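Local coordinates for protein sesquisabinene B synthase 2 (Santalum album, PDB 6A2A) that probably converts a farnesyl diphosphate substrate into the sesquiterpene sesquisabinene B, with magnesium or manganese as cofactor, at residues A[334-339]-A[383-388]. Residues are numbered along the deposited sequence; the frame is centred on the assembly and turned at random.
Sequences ITNRWD and VWSDQL
Ser385 OG donates a hydrogen bond to Asn336 OD1 at 2.7 Å, the one polar link between the two helical segments. The C=O...donor angle at OD1 is 137°, and the hydroxyl stands tilted 34° out of the amide plane. Ser385 OG is anti to its own backbone N (chi1 167°), which swings the hydroxyl across to the amide; the backbones are close here too, Asn336 CA and Ser385 CA being 5.0 Å apart. An alanine in place of Asn336 would probably leave the hydroxyl of Ser385 without this acceptor and take away the polar tie between the helices.

Otherwise the two segments meet by van der Waals contact. Thr335 and Leu388 cross at about a right angle, and Leu388 CD1 rests against the threonine branch point, 3.4 Å from Thr335 OG1 and 3.7 Å from Thr335 CB. That hydroxyl is held by Phe331 O, one turn earlier, which helps hold the rotation that turns its methyl to the other helix: CG2 sits 3.8 Å from Ser385 N and 4.0 Å from Trp384 CB.

Just beyond, the helix ends in a Schellman motif at Trp338, where phi turns positive and Asp339 N bonds back to Ile334 O. Trp338 NE1 is in turn tied to Asn362 of helix 348-372. The contact thus joins the C-terminal end of helix 325-337 to helix 377-400 within the metal-binding domain. Met357 of helix 348-372 touches both Thr335 and Trp384, while Trp384 and Leu388 also pack on helix 299-321, which carries the magnesium ligands Asp316 and Asp320.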
ATOM      1  N   ILE A 334     -24.285  -5.355   7.862  1.00 20.81           N
ATOM      2  CA  ILE A 334     -23.308  -4.250   7.809  1.00 21.59           C
ATOM      3  C   ILE A 334     -22.953  -3.993   6.347  1.00 22.76           C
ATOM      4  O   ILE A 334     -22.893  -2.843   5.903  1.00 23.11           O
ATOM      5  CB  ILE A 334     -22.076  -4.603   8.652  1.00 23.30           C
ATOM      6  CG1 ILE A 334     -22.404  -4.427  10.144  1.00 23.43           C
ATOM      7  CG2 ILE A 334     -20.845  -3.813   8.235  1.00 26.87           C
ATOM      8  CD1 ILE A 334     -21.373  -4.998  11.063  1.00 22.63           C
ATOM      9  N   THR A 335     -22.773  -5.086   5.610  1.00 20.79           N
ATOM     10  CA  THR A 335     -22.327  -4.948   4.210  1.00 19.85           C
ATOM     11  C   THR A 335     -23.457  -4.297   3.404  1.00 23.07           C
ATOM     12  O   THR A 335     -23.245  -3.334   2.669  1.00 22.88           O
ATOM     13  CB  THR A 335     -21.924  -6.309   3.645  1.00 22.33           C
ATOM     14  OG1 THR A 335     -20.873  -6.815   4.457  1.00 20.96           O
ATOM     15  CG2 THR A 335     -21.508  -6.237   2.192  1.00 20.26           C
ATOM     16  N   ASN A 336     -24.703  -4.779   3.614  1.00 23.53           N
ATOM     17  CA  ASN A 336     -25.883  -4.271   2.917  1.00 25.03           C
ATOM     18  C   ASN A 336     -26.011  -2.775   3.126  1.00 25.14           C
ATOM     19  O   ASN A 336     -26.333  -2.045   2.204  1.00 26.64           O
ATOM     20  CB  ASN A 336     -27.186  -4.916   3.392  1.00 25.63           C
ATOM     21  CG  ASN A 336     -27.385  -6.340   2.929  1.00 28.69           C
ATOM     22  OD1 ASN A 336     -26.719  -6.807   2.001  1.00 28.30           O
ATOM     23  ND2 ASN A 336     -28.268  -7.057   3.612  1.00 27.56           N
ATOM     24  N   ARG A 337     -25.809  -2.336   4.353  1.00 24.66           N
ATOM     25  CA  ARG A 337     -26.023  -0.952   4.698  1.00 27.47           C
ATOM     26  C   ARG A 337     -24.746  -0.115   4.579  1.00 28.48           C
ATOM     27  O   ARG A 337     -24.824   1.111   4.712  1.00 27.29           O
ATOM     28  CB  ARG A 337     -26.594  -0.862   6.125  1.00 28.92           C
ATOM     29  CG  ARG A 337     -27.992  -1.454   6.243  1.00 31.62           C
ATOM     30  CD  ARG A 337     -28.560  -1.216   7.630  1.00 34.93           C
ATOM     31  NE  ARG A 337     -27.836  -1.968   8.627  1.00 36.95           N
ATOM     32  CZ  ARG A 337     -26.932  -1.466   9.471  1.00 34.48           C
ATOM     33  NH1 ARG A 337     -26.703  -0.167   9.482  1.00 37.32           N
ATOM     34  NH2 ARG A 337     -26.278  -2.268  10.309  1.00 35.98           N
ATOM     35  N   TRP A 338     -23.610  -0.726   4.296  1.00 24.62           N
ATOM     36  CA  TRP A 338     -22.310   0.002   4.209  1.00 24.34           C
ATOM     37  C   TRP A 338     -22.073   0.885   5.442  1.00 25.81           C
ATOM     38  O   TRP A 338     -21.668   2.045   5.348  1.00 26.21           O
ATOM     39  CB  TRP A 338     -22.204   0.759   2.877  1.00 27.49           C
ATOM     40  CG  TRP A 338     -20.823   0.756   2.315  1.00 24.74           C
ATOM     41  CD1 TRP A 338     -20.011   1.834   2.110  1.00 24.09           C
ATOM     42  CD2 TRP A 338     -20.060  -0.413   1.961  1.00 23.14           C
ATOM     43  NE1 TRP A 338     -18.802   1.411   1.606  1.00 24.87           N
ATOM     44  CE2 TRP A 338     -18.811   0.045   1.492  1.00 24.07           C
ATOM     45  CE3 TRP A 338     -20.332  -1.779   1.921  1.00 24.01           C
ATOM     46  CZ2 TRP A 338     -17.827  -0.830   1.033  1.00 22.19           C
ATOM     47  CZ3 TRP A 338     -19.361  -2.648   1.472  1.00 20.45           C
ATOM     48  CH2 TRP A 338     -18.130  -2.171   1.033  1.00 21.04           C
ATOM     49  N   ASP A 339     -22.261   0.278   6.612  1.00 24.80           N
ATOM     50  CA  ASP A 339     -22.260   0.988   7.862  1.00 29.34           C
ATOM     51  C   ASP A 339     -21.639   0.140   8.885  1.00 24.41           C
ATOM     52  O   ASP A 339     -22.225  -0.845   9.294  1.00 25.41           O
ATOM     53  CB  ASP A 339     -23.697   1.315   8.241  1.00 31.46           C
ATOM     54  CG  ASP A 339     -23.823   2.002   9.603  1.00 36.05           C
ATOM     55  OD1 ASP A 339     -22.895   2.021  10.424  1.00 34.08           O
ATOM     56  OD2 ASP A 339     -24.942   2.492   9.849  1.00 39.79           O
ATOM     57  N   VAL A 383     -21.959  -5.073  -5.301  1.00 19.11           N
ATOM     58  CA  VAL A 383     -21.625  -6.454  -5.667  1.00 18.86           C
ATOM     59  C   VAL A 383     -21.253  -7.264  -4.429  1.00 17.63           C
ATOM     60  O   VAL A 383     -21.578  -8.458  -4.358  1.00 17.71           O
ATOM     61  CB  VAL A 383     -20.561  -6.561  -6.773  1.00 19.05           C
ATOM     62  CG1 VAL A 383     -21.114  -5.931  -8.043  1.00 20.95           C
ATOM     63  CG2 VAL A 383     -19.223  -5.906  -6.376  1.00 19.53           C
ATOM     64  N   TRP A 384     -20.659  -6.680  -3.404  1.00 17.07           N
ATOM     65  CA  TRP A 384     -20.435  -7.436  -2.170  1.00 15.88           C
ATOM     66  C   TRP A 384     -21.757  -7.774  -1.448  1.00 18.96           C
ATOM     67  O   TRP A 384     -21.930  -8.902  -1.024  1.00 17.29           O
ATOM     68  CB  TRP A 384     -19.474  -6.684  -1.259  1.00 17.62           C
ATOM     69  CG  TRP A 384     -18.037  -7.031  -1.567  1.00 17.06           C
ATOM     70  CD1 TRP A 384     -17.138  -6.310  -2.297  1.00 17.62           C
ATOM     71  CD2 TRP A 384     -17.358  -8.256  -1.230  1.00 16.75           C
ATOM     72  NE1 TRP A 384     -15.922  -6.968  -2.346  1.00 17.07           N
ATOM     73  CE2 TRP A 384     -16.022  -8.155  -1.681  1.00 15.67           C
ATOM     74  CE3 TRP A 384     -17.724  -9.406  -0.530  1.00 18.07           C
ATOM     75  CZ2 TRP A 384     -15.092  -9.183  -1.513  1.00 17.56           C
ATOM     76  CZ3 TRP A 384     -16.803 -10.401  -0.347  1.00 19.32           C
ATOM     77  CH2 TRP A 384     -15.476 -10.261  -0.768  1.00 17.67           C
ATOM     78  N   SER A 385     -22.677  -6.827  -1.377  1.00 18.19           N
ATOM     79  CA  SER A 385     -23.981  -7.089  -0.813  1.00 20.04           C
ATOM     80  C   SER A 385     -24.665  -8.230  -1.584  1.00 21.41           C
ATOM     81  O   SER A 385     -25.102  -9.181  -0.982  1.00 19.46           O
ATOM     82  CB  SER A 385     -24.824  -5.839  -0.820  1.00 21.92           C
ATOM     83  OG  SER A 385     -26.173  -6.154  -0.560  1.00 23.56           O
ATOM     84  N   ASP A 386     -24.638  -8.193  -2.913  1.00 19.67           N
ATOM     85  CA  ASP A 386     -25.248  -9.271  -3.726  1.00 19.21           C
ATOM     86  C   ASP A 386     -24.577 -10.619  -3.392  1.00 18.05           C
ATOM     87  O   ASP A 386     -25.240 -11.664  -3.238  1.00 19.12           O
ATOM     88  CB  ASP A 386     -25.132  -8.960  -5.208  1.00 21.03           C
ATOM     89  CG  ASP A 386     -26.008  -7.849  -5.708  1.00 24.00           C
ATOM     90  OD1 ASP A 386     -26.977  -7.417  -5.008  1.00 26.33           O
ATOM     91  OD2 ASP A 386     -25.795  -7.428  -6.897  1.00 22.73           O
ATOM     92  N   GLN A 387     -23.247 -10.628  -3.311  1.00 18.22           N
ATOM     93  CA  GLN A 387     -22.504 -11.877  -3.052  1.00 19.72           C
ATOM     94  C   GLN A 387     -22.819 -12.443  -1.669  1.00 17.97           C
ATOM     95  O   GLN A 387     -23.099 -13.662  -1.502  1.00 18.07           O
ATOM     96  CB  GLN A 387     -21.007 -11.638  -3.188  1.00 21.20           C
ATOM     97  CG  GLN A 387     -20.254 -12.941  -3.097  1.00 22.64           C
ATOM     98  CD  GLN A 387     -18.866 -12.866  -3.643  1.00 24.89           C
ATOM     99  OE1 GLN A 387     -18.452 -11.851  -4.169  1.00 23.96           O
ATOM    100  NE2 GLN A 387     -18.191 -14.006  -3.601  1.00 34.25           N
ATOM    101  N   LEU A 388     -22.895 -11.607  -0.642  1.00 17.90           N
ATOM    102  CA  LEU A 388     -23.161 -12.185   0.670  1.00 18.91           C
ATOM    103  C   LEU A 388     -24.632 -12.630   0.810  1.00 20.44           C
ATOM    104  O   LEU A 388     -24.932 -13.558   1.576  1.00 20.02           O
ATOM    105  CB  LEU A 388     -22.807 -11.144   1.742  1.00 21.89           C
ATOM    106  CG  LEU A 388     -21.347 -10.702   1.792  1.00 21.56           C
ATOM    107  CD1 LEU A 388     -21.165  -9.824   3.005  1.00 23.73           C
ATOM    108  CD2 LEU A 388     -20.376 -11.868   1.798  1.00 22.52           C
TER